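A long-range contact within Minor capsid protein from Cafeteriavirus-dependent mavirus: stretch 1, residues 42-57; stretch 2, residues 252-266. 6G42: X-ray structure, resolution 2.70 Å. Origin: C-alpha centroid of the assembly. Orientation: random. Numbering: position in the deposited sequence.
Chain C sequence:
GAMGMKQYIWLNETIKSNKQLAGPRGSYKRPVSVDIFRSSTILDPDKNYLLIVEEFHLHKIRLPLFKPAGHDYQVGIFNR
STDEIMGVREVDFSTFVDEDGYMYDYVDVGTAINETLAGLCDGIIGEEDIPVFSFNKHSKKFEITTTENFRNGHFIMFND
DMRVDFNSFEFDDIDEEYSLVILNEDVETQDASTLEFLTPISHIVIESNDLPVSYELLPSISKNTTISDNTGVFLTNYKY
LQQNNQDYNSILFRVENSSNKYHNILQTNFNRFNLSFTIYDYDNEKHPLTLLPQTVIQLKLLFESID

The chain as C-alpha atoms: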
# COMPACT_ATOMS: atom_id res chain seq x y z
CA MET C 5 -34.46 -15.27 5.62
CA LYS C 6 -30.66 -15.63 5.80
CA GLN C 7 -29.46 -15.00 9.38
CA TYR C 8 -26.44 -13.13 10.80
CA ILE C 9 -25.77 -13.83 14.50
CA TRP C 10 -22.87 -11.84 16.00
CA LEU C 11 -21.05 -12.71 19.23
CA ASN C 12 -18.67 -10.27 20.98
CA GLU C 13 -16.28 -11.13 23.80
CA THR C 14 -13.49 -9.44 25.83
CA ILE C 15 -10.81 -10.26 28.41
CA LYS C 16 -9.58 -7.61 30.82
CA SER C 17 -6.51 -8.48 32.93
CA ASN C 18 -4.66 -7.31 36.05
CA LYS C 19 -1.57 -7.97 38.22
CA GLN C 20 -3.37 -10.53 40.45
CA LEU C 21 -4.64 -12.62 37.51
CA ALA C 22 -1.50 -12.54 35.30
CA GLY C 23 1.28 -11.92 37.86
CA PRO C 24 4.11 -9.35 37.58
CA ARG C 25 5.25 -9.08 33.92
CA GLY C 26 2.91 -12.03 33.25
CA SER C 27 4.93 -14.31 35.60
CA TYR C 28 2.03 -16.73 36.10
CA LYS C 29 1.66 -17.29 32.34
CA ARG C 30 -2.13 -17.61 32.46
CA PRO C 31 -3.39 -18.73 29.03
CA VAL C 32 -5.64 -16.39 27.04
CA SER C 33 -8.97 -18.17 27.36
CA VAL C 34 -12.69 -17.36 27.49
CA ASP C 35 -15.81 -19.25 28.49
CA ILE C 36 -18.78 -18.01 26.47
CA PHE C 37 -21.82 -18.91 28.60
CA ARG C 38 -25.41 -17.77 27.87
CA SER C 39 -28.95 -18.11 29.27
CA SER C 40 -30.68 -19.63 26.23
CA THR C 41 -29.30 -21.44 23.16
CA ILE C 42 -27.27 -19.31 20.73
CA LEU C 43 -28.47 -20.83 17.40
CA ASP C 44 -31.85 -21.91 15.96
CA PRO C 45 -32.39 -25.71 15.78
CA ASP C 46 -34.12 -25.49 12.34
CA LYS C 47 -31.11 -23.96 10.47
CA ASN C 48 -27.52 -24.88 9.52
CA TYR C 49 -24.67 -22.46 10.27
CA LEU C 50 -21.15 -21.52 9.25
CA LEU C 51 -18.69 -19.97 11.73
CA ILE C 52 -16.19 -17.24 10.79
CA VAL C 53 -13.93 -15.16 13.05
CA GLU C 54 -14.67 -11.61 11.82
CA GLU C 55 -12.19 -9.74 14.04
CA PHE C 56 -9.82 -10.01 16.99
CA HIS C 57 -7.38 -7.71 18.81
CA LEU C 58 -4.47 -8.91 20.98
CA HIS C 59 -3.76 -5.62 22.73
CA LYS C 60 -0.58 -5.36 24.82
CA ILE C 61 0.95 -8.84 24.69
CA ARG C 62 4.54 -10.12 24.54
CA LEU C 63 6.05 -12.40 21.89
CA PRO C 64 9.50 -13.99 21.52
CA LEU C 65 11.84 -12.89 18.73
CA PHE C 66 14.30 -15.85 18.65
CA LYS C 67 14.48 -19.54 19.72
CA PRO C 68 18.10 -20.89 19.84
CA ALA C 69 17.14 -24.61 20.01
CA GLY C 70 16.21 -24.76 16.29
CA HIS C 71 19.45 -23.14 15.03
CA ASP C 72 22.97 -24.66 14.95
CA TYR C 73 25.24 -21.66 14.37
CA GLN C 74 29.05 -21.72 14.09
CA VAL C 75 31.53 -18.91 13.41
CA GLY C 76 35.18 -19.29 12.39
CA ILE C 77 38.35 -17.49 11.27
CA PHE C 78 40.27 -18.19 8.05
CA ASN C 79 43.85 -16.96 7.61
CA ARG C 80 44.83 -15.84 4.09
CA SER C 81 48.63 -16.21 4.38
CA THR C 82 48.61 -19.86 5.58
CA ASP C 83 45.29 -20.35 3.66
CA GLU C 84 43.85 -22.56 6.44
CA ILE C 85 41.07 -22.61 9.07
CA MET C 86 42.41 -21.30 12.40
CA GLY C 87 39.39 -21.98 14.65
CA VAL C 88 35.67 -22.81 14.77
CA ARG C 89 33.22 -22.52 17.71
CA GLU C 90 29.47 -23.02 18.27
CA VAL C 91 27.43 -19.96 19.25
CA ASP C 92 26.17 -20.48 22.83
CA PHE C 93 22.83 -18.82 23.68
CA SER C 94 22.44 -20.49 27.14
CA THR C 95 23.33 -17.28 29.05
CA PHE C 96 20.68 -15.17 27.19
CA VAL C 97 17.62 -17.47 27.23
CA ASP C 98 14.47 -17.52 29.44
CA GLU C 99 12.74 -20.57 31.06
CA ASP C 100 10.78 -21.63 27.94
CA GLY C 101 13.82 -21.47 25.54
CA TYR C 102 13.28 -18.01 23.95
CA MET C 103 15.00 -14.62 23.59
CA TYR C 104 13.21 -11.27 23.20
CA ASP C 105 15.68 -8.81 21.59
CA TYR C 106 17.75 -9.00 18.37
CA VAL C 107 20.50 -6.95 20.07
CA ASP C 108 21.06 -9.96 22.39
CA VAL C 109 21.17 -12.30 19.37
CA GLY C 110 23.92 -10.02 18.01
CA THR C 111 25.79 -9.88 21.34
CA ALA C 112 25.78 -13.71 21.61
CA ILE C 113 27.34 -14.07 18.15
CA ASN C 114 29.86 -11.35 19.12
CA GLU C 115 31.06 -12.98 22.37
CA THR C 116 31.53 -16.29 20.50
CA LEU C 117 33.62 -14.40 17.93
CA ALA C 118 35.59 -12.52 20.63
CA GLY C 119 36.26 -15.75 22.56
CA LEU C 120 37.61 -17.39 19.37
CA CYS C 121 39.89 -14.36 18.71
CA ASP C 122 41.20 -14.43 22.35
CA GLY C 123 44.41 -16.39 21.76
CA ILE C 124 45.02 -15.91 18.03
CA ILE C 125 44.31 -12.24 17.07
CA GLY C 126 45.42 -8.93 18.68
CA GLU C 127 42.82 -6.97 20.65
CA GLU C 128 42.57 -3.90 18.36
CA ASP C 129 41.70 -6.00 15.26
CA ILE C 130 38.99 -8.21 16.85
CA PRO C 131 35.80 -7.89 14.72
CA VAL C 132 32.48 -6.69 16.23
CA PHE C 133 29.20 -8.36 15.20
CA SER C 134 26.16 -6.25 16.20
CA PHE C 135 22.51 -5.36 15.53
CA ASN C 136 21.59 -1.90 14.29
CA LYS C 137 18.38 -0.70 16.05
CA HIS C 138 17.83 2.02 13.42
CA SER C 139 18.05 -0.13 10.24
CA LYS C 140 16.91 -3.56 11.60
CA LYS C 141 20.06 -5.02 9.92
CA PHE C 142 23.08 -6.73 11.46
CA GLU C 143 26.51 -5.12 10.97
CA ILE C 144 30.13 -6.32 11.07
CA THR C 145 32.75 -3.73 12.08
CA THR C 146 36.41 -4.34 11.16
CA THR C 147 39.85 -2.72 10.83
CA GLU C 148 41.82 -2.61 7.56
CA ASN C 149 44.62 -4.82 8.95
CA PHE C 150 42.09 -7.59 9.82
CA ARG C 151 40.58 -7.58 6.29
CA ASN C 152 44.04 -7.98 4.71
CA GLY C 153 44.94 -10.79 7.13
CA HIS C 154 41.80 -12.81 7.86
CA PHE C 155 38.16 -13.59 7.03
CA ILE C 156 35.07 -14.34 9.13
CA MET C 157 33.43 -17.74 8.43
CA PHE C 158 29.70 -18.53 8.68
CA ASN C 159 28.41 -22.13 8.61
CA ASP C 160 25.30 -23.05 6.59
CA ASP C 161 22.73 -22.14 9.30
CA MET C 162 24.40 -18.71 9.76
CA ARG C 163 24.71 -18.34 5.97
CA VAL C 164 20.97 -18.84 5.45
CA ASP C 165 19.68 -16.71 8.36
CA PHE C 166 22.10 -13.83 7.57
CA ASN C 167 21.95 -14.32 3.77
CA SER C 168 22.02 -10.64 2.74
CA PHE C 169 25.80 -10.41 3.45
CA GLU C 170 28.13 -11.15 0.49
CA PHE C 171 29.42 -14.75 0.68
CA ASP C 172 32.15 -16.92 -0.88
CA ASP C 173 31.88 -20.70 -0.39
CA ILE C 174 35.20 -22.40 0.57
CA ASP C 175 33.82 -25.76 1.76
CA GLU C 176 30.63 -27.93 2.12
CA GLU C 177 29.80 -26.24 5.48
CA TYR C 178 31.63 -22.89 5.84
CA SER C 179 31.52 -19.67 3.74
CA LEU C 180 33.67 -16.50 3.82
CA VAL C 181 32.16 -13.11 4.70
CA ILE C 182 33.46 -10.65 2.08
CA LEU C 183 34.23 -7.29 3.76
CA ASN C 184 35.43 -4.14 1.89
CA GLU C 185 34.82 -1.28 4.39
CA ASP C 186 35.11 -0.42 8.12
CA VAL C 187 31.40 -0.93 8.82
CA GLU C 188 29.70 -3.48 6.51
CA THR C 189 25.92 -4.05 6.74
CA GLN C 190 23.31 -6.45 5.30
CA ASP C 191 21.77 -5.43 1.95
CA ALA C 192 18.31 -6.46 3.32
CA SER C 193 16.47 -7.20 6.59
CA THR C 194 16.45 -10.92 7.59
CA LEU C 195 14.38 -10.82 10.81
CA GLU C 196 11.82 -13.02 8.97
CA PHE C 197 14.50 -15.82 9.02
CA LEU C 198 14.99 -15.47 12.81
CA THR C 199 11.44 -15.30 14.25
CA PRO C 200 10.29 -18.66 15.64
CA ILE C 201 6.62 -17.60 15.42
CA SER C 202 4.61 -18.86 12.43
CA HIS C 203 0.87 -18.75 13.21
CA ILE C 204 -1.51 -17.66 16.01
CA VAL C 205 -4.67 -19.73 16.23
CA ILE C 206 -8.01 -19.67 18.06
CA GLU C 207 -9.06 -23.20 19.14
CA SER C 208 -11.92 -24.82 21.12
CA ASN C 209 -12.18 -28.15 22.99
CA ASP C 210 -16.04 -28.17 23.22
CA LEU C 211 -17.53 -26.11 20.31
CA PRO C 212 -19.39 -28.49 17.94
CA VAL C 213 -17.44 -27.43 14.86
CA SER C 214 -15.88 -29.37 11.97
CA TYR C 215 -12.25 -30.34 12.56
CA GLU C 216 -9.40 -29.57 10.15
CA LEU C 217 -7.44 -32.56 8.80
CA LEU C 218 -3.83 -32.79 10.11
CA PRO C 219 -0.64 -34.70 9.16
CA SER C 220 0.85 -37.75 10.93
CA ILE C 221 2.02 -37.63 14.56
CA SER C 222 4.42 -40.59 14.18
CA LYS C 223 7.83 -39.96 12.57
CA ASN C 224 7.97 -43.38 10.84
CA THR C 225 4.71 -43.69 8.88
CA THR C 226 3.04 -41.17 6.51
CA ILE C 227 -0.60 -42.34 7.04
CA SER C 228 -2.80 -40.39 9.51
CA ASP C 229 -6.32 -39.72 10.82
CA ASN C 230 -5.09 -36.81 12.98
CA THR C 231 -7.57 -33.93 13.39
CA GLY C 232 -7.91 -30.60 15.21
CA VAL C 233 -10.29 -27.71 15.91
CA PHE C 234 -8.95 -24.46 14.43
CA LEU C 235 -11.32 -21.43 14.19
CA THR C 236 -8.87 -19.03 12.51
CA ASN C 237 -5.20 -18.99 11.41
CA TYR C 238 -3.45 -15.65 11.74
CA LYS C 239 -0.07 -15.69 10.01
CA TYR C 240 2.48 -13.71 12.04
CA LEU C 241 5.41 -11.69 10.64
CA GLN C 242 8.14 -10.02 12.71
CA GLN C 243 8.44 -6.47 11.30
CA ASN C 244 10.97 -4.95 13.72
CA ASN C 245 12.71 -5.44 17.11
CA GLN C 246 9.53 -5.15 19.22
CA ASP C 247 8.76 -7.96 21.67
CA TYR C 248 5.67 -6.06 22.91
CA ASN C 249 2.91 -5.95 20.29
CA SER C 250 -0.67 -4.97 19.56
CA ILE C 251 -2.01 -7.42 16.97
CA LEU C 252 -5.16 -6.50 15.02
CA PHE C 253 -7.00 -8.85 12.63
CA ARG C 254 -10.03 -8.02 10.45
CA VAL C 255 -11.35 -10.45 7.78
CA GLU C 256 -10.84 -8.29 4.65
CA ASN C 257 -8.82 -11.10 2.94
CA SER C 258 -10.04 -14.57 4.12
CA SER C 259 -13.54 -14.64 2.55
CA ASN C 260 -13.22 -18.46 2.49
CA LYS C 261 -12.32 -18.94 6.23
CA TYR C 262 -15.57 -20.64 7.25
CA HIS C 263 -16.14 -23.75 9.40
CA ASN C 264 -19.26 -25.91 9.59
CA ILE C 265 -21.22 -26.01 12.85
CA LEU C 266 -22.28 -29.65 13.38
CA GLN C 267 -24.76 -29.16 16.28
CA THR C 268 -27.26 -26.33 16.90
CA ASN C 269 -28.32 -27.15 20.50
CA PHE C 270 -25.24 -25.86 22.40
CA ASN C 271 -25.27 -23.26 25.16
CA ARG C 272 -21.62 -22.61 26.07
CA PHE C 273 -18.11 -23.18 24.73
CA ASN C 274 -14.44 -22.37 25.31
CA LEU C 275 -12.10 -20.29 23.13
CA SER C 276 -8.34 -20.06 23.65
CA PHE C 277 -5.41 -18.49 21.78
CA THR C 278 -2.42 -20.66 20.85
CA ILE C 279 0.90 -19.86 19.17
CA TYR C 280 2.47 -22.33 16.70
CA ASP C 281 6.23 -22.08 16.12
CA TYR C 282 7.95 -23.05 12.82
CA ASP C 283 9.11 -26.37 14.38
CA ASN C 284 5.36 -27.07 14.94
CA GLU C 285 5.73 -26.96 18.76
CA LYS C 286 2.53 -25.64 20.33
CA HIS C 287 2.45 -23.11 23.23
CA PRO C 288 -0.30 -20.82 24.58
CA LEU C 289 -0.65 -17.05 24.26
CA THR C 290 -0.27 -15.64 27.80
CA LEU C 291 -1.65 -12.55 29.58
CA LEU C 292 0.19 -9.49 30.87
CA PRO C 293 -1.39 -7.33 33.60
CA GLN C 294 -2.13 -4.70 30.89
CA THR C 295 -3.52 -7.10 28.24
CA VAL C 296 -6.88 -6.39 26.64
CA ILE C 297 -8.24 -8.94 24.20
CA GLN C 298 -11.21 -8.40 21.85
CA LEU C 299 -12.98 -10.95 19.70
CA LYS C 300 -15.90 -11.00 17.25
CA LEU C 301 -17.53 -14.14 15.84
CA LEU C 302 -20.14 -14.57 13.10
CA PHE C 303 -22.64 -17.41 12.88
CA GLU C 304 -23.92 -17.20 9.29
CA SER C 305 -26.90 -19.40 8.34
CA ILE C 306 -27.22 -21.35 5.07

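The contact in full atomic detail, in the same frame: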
# COMPACT_ATOMS: atom_id res chain seq x y z
N ILE C 42 -27.79 -20.36 21.60
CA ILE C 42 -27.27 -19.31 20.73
C ILE C 42 -27.90 -19.37 19.33
O ILE C 42 -28.30 -18.34 18.78
CB ILE C 42 -25.73 -19.39 20.63
CG1 ILE C 42 -25.10 -19.20 22.02
CG2 ILE C 42 -25.18 -18.33 19.67
CD1 ILE C 42 -23.72 -19.79 22.16
N LEU C 43 -27.99 -20.58 18.77
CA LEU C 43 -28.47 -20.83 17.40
C LEU C 43 -29.89 -21.43 17.35
O LEU C 43 -30.35 -22.05 18.32
CB LEU C 43 -27.50 -21.76 16.68
CG LEU C 43 -26.02 -21.34 16.68
CD1 LEU C 43 -25.14 -22.48 16.18
CD2 LEU C 43 -25.82 -20.10 15.83
N ASP C 44 -30.56 -21.25 16.22
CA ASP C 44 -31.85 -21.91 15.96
C ASP C 44 -31.62 -23.40 15.66
O ASP C 44 -30.62 -23.74 15.01
CB ASP C 44 -32.58 -21.30 14.75
CG ASP C 44 -32.98 -19.85 14.97
OD1 ASP C 44 -32.42 -19.18 15.87
OD2 ASP C 44 -33.87 -19.37 14.23
N PRO C 45 -32.52 -24.28 16.13
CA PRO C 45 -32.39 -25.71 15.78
C PRO C 45 -32.79 -26.04 14.33
O PRO C 45 -32.31 -27.04 13.79
CB PRO C 45 -33.32 -26.40 16.78
CG PRO C 45 -34.33 -25.37 17.14
CD PRO C 45 -33.63 -24.04 17.07
N ASP C 46 -33.63 -25.22 13.71
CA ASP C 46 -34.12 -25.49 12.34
C ASP C 46 -33.15 -25.15 11.20
O ASP C 46 -33.40 -25.55 10.06
CB ASP C 46 -35.45 -24.75 12.11
CG ASP C 46 -36.59 -25.26 13.00
OD1 ASP C 46 -36.51 -26.40 13.52
OD2 ASP C 46 -37.58 -24.52 13.17
N LYS C 47 -32.07 -24.42 11.50
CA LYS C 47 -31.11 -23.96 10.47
C LYS C 47 -29.73 -24.61 10.60
O LYS C 47 -29.39 -25.17 11.65
CB LYS C 47 -30.96 -22.44 10.54
CG LYS C 47 -32.24 -21.66 10.30
CD LYS C 47 -32.07 -20.20 10.69
CE LYS C 47 -33.36 -19.40 10.58
NZ LYS C 47 -33.40 -18.56 9.35
N ASN C 48 -28.95 -24.51 9.53
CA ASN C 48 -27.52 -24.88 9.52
C ASN C 48 -26.67 -23.62 9.45
O ASN C 48 -27.03 -22.66 8.76
CB ASN C 48 -27.20 -25.76 8.31
CG ASN C 48 -27.76 -27.16 8.44
OD1 ASN C 48 -27.87 -27.71 9.54
ND2 ASN C 48 -28.10 -27.76 7.30
N TYR C 49 -25.53 -23.64 10.13
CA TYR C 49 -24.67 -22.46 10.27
C TYR C 49 -23.21 -22.68 9.90
O TYR C 49 -22.67 -23.78 10.05
CB TYR C 49 -24.70 -21.95 11.71
CG TYR C 49 -26.05 -21.44 12.15
CD1 TYR C 49 -27.03 -22.32 12.60
CD2 TYR C 49 -26.35 -20.08 12.11
CE1 TYR C 49 -28.27 -21.86 13.02
CE2 TYR C 49 -27.59 -19.61 12.52
CZ TYR C 49 -28.55 -20.50 12.97
OH TYR C 49 -29.77 -20.04 13.39
N LEU C 50 -22.59 -21.61 9.41
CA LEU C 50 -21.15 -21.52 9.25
C LEU C 50 -20.62 -20.59 10.33
O LEU C 50 -21.32 -19.68 10.74
CB LEU C 50 -20.80 -20.95 7.88
CG LEU C 50 -21.30 -21.72 6.66
CD1 LEU C 50 -21.02 -20.91 5.40
CD2 LEU C 50 -20.65 -23.09 6.56
N LEU C 51 -19.39 -20.84 10.78
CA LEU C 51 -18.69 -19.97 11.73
C LEU C 51 -17.48 -19.32 11.06
O LEU C 51 -16.66 -20.01 10.44
CB LEU C 51 -18.21 -20.78 12.93
CG LEU C 51 -17.22 -20.10 13.89
CD1 LEU C 51 -17.87 -18.93 14.62
CD2 LEU C 51 -16.70 -21.11 14.88
N ILE C 52 -17.37 -18.00 11.22
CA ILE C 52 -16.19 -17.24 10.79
C ILE C 52 -15.79 -16.23 11.87
O ILE C 52 -16.66 -15.56 12.45
CB ILE C 52 -16.39 -16.56 9.42
CG1 ILE C 52 -15.12 -15.83 8.97
CG2 ILE C 52 -17.56 -15.58 9.43
CD1 ILE C 52 -15.08 -15.59 7.48
N VAL C 53 -14.49 -16.15 12.14
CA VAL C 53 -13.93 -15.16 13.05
C VAL C 53 -13.77 -13.86 12.26
O VAL C 53 -12.85 -13.74 11.45
CB VAL C 53 -12.58 -15.63 13.64
CG1 VAL C 53 -11.97 -14.58 14.57
CG2 VAL C 53 -12.76 -16.95 14.38
N GLU C 54 -14.68 -12.92 12.49
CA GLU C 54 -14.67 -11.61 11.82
C GLU C 54 -13.45 -10.76 12.22
O GLU C 54 -12.76 -10.21 11.37
CB GLU C 54 -15.97 -10.86 12.14
CG GLU C 54 -16.13 -9.46 11.53
CD GLU C 54 -16.36 -9.46 10.03
OE1 GLU C 54 -16.58 -10.54 9.43
OE2 GLU C 54 -16.33 -8.34 9.44
N GLU C 55 -13.20 -10.67 13.53
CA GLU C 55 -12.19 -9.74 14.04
C GLU C 55 -11.69 -10.15 15.42
O GLU C 55 -12.46 -10.63 16.26
CB GLU C 55 -12.80 -8.33 14.06
CG GLU C 55 -12.15 -7.27 14.95
CD GLU C 55 -12.81 -5.90 14.80
OE1 GLU C 55 -14.04 -5.85 14.54
OE2 GLU C 55 -12.12 -4.87 14.97
N PHE C 56 -10.38 -10.00 15.64
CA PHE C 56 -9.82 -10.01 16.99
C PHE C 56 -8.75 -8.93 17.18
O PHE C 56 -8.27 -8.34 16.20
CB PHE C 56 -9.32 -11.41 17.41
CG PHE C 56 -8.10 -11.90 16.68
CD1 PHE C 56 -6.82 -11.47 17.04
CD2 PHE C 56 -8.21 -12.86 15.68
CE1 PHE C 56 -5.70 -11.95 16.38
CE2 PHE C 56 -7.09 -13.35 15.02
CZ PHE C 56 -5.83 -12.89 15.38
N HIS C 57 -8.41 -8.68 18.44
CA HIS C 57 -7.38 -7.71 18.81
C HIS C 57 -6.62 -8.20 20.05
O HIS C 57 -7.20 -8.36 21.11
CB HIS C 57 -8.01 -6.34 19.05
CG HIS C 57 -7.04 -5.20 19.11
ND1 HIS C 57 -5.77 -5.26 18.57
CD2 HIS C 57 -7.17 -3.96 19.61
CE1 HIS C 57 -5.16 -4.10 18.76
NE2 HIS C 57 -5.99 -3.29 19.39
N LEU C 252 -3.80 -6.64 15.53
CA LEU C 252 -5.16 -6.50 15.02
C LEU C 252 -5.38 -7.41 13.81
O LEU C 252 -4.51 -7.51 12.92
CB LEU C 252 -5.41 -5.04 14.63
CG LEU C 252 -6.78 -4.65 14.10
CD1 LEU C 252 -7.85 -4.88 15.16
CD2 LEU C 252 -6.76 -3.20 13.64
N PHE C 253 -6.53 -8.09 13.79
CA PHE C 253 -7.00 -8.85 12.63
C PHE C 253 -8.44 -8.46 12.29
O PHE C 253 -9.29 -8.34 13.18
CB PHE C 253 -6.90 -10.36 12.89
CG PHE C 253 -7.60 -11.19 11.85
CD1 PHE C 253 -7.10 -11.28 10.56
CD2 PHE C 253 -8.79 -11.86 12.16
CE1 PHE C 253 -7.76 -12.03 9.59
CE2 PHE C 253 -9.44 -12.61 11.19
CZ PHE C 253 -8.93 -12.70 9.91
N ARG C 254 -8.69 -8.25 11.00
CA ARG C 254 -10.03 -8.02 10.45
C ARG C 254 -10.14 -8.77 9.12
O ARG C 254 -9.25 -8.68 8.28
CB ARG C 254 -10.25 -6.52 10.23
CG ARG C 254 -10.36 -5.72 11.52
CD ARG C 254 -10.39 -4.22 11.26
NE ARG C 254 -9.07 -3.67 10.94
CZ ARG C 254 -8.82 -2.39 10.65
NH1 ARG C 254 -9.80 -1.48 10.64
NH2 ARG C 254 -7.58 -2.00 10.37
N VAL C 255 -11.24 -9.50 8.91
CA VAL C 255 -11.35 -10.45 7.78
C VAL C 255 -11.66 -9.77 6.42
O VAL C 255 -12.68 -10.02 5.78
CB VAL C 255 -12.30 -11.64 8.12
CG1 VAL C 255 -13.78 -11.25 8.10
CG2 VAL C 255 -12.04 -12.83 7.20
N GLU C 256 -10.74 -8.93 5.97
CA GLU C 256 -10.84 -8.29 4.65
C GLU C 256 -10.24 -9.14 3.52
O GLU C 256 -10.45 -8.84 2.34
CB GLU C 256 -10.20 -6.88 4.68
CG GLU C 256 -8.68 -6.84 4.87
CD GLU C 256 -8.23 -5.66 5.73
OE1 GLU C 256 -8.68 -4.52 5.47
OE2 GLU C 256 -7.42 -5.86 6.66
N ASN C 257 -9.52 -10.21 3.89
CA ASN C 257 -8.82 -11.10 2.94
C ASN C 257 -9.39 -12.53 2.88
O ASN C 257 -9.61 -13.05 1.78
CB ASN C 257 -7.30 -11.13 3.24
CG ASN C 257 -6.97 -11.53 4.67
OD1 ASN C 257 -7.86 -11.67 5.52
ND2 ASN C 257 -5.68 -11.72 4.95
N SER C 258 -9.63 -13.15 4.03
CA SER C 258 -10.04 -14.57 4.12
C SER C 258 -11.56 -14.77 4.02
O SER C 258 -12.20 -15.25 4.97
CB SER C 258 -9.50 -15.20 5.41
OG SER C 258 -8.09 -15.05 5.52
N SER C 259 -12.12 -14.41 2.87
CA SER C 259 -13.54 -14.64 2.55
C SER C 259 -13.92 -16.11 2.74
O SER C 259 -15.01 -16.41 3.22
CB SER C 259 -13.86 -14.22 1.10
OG SER C 259 -13.77 -12.81 0.92
N ASN C 260 -13.01 -17.01 2.37
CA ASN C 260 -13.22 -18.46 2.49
C ASN C 260 -13.14 -19.06 3.90
O ASN C 260 -13.56 -20.20 4.07
CB ASN C 260 -12.22 -19.21 1.59
CG ASN C 260 -12.52 -19.07 0.11
OD1 ASN C 260 -13.67 -19.11 -0.31
ND2 ASN C 260 -11.47 -18.94 -0.69
N LYS C 261 -12.62 -18.33 4.90
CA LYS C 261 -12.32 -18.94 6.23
C LYS C 261 -13.56 -19.24 7.10
O LYS C 261 -13.75 -18.67 8.18
CB LYS C 261 -11.25 -18.14 6.99
CG LYS C 261 -9.84 -18.65 6.73
CD LYS C 261 -8.79 -18.02 7.64
CE LYS C 261 -7.45 -18.74 7.54
NZ LYS C 261 -6.93 -18.88 6.14
N TYR C 262 -14.35 -20.19 6.62
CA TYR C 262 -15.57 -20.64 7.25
C TYR C 262 -15.36 -22.06 7.80
O TYR C 262 -14.53 -22.82 7.28
CB TYR C 262 -16.71 -20.66 6.22
CG TYR C 262 -17.32 -19.31 5.89
CD1 TYR C 262 -18.14 -18.65 6.82
CD2 TYR C 262 -17.13 -18.71 4.64
CE1 TYR C 262 -18.72 -17.43 6.52
CE2 TYR C 262 -17.72 -17.49 4.33
CZ TYR C 262 -18.51 -16.85 5.28
OH TYR C 262 -19.09 -15.63 4.99
N HIS C 263 -16.11 -22.39 8.85
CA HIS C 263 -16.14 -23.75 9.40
C HIS C 263 -17.58 -24.15 9.67
O HIS C 263 -18.37 -23.33 10.12
CB HIS C 263 -15.34 -23.82 10.69
CG HIS C 263 -13.89 -23.57 10.49
ND1 HIS C 263 -13.04 -24.52 9.96
CD2 HIS C 263 -13.13 -22.47 10.70
CE1 HIS C 263 -11.82 -24.02 9.87
NE2 HIS C 263 -11.85 -22.78 10.31
N ASN C 264 -17.90 -25.41 9.41
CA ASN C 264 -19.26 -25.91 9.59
C ASN C 264 -19.56 -26.15 11.07
O ASN C 264 -18.75 -26.76 11.77
CB ASN C 264 -19.46 -27.21 8.81
CG ASN C 264 -19.55 -27.00 7.31
OD1 ASN C 264 -18.66 -27.39 6.56
ND2 ASN C 264 -20.64 -26.38 6.87
N ILE C 265 -20.70 -25.66 11.53
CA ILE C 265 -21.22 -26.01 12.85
C ILE C 265 -22.03 -27.30 12.68
O ILE C 265 -22.96 -27.35 11.87
CB ILE C 265 -22.10 -24.89 13.46
CG1 ILE C 265 -21.26 -23.62 13.72
CG2 ILE C 265 -22.79 -25.34 14.74
CD1 ILE C 265 -20.16 -23.76 14.77
N LEU C 266 -21.67 -28.32 13.47
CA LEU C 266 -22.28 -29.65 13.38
C LEU C 266 -23.56 -29.79 14.22
O LEU C 266 -24.48 -30.52 13.82
CB LEU C 266 -21.26 -30.72 13.78
CG LEU C 266 -19.92 -30.70 13.03
CD1 LEU C 266 -18.96 -31.72 13.64
CD2 LEU C 266 -20.07 -30.94 11.53

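Strand 49-57 pairs antiparallel with two separate segments of the second stretch, with 252-254 alongside residues 55-57 and the region around 263-264 alongside 50-51; between them the second stretch leaves the ladder and makes a type I turn from Ser258 to Lys261. At one end Phe56 and Phe253 form a hydrogen-bonded pair (Phe253 N to Phe56 O 3.0 Å, Phe56 N to Phe253 O 3.2 Å), and Val255 N adds a bond to Glu54 O (3.0 Å). At the other, Leu51 and His263 exchange bonds (Leu51 N to His263 O 2.8 Å, His263 N to Leu51 O 2.9 Å), followed by Ile265 N to Tyr49 O (3.1 Å).

The Tyr262 ring, with chi1 m, lies between two aliphatic side chains: Leu50 CD1 (m, t) covers one face and Ile52 CD1 (t, t) the opposite face, each 4.2 Å from the ring centroid. The extended Ile52 chain also carries CD1 to 4.1 Å from Val255 CG2, filling the space where the backbones separate. Phe56 takes chi1 p, which swings its ring over its neighbour: Phe253 CB sits 3.8 Å from the Phe56 ring centroid. The two phenyl rings meet obliquely, their planes at 36°, with Phe56 CE2 3.6 Å from Phe253 CD2. On the other face of the sheet, Leu252 (t, p) places CD1 over the His57 ring, 4.3 Å from its centroid.

Ile265 (m, m) points toward the first strand, its CD1 4.0 Å from Leu51 CB and its CG2 4.0 Å from Leu43 CD1. Tyr49 meets it through CB, 4.3 Å from Ile265 CB, while the ring leads away and its OH accepts a bond from Asp44 N (3.2 Å). Glu54 starts away from the second stretch, but chi2 p brings OE1 back to 3.2 Å from Val255 CG1; that oxygen is hydrogen-bonded elsewhere in the structure.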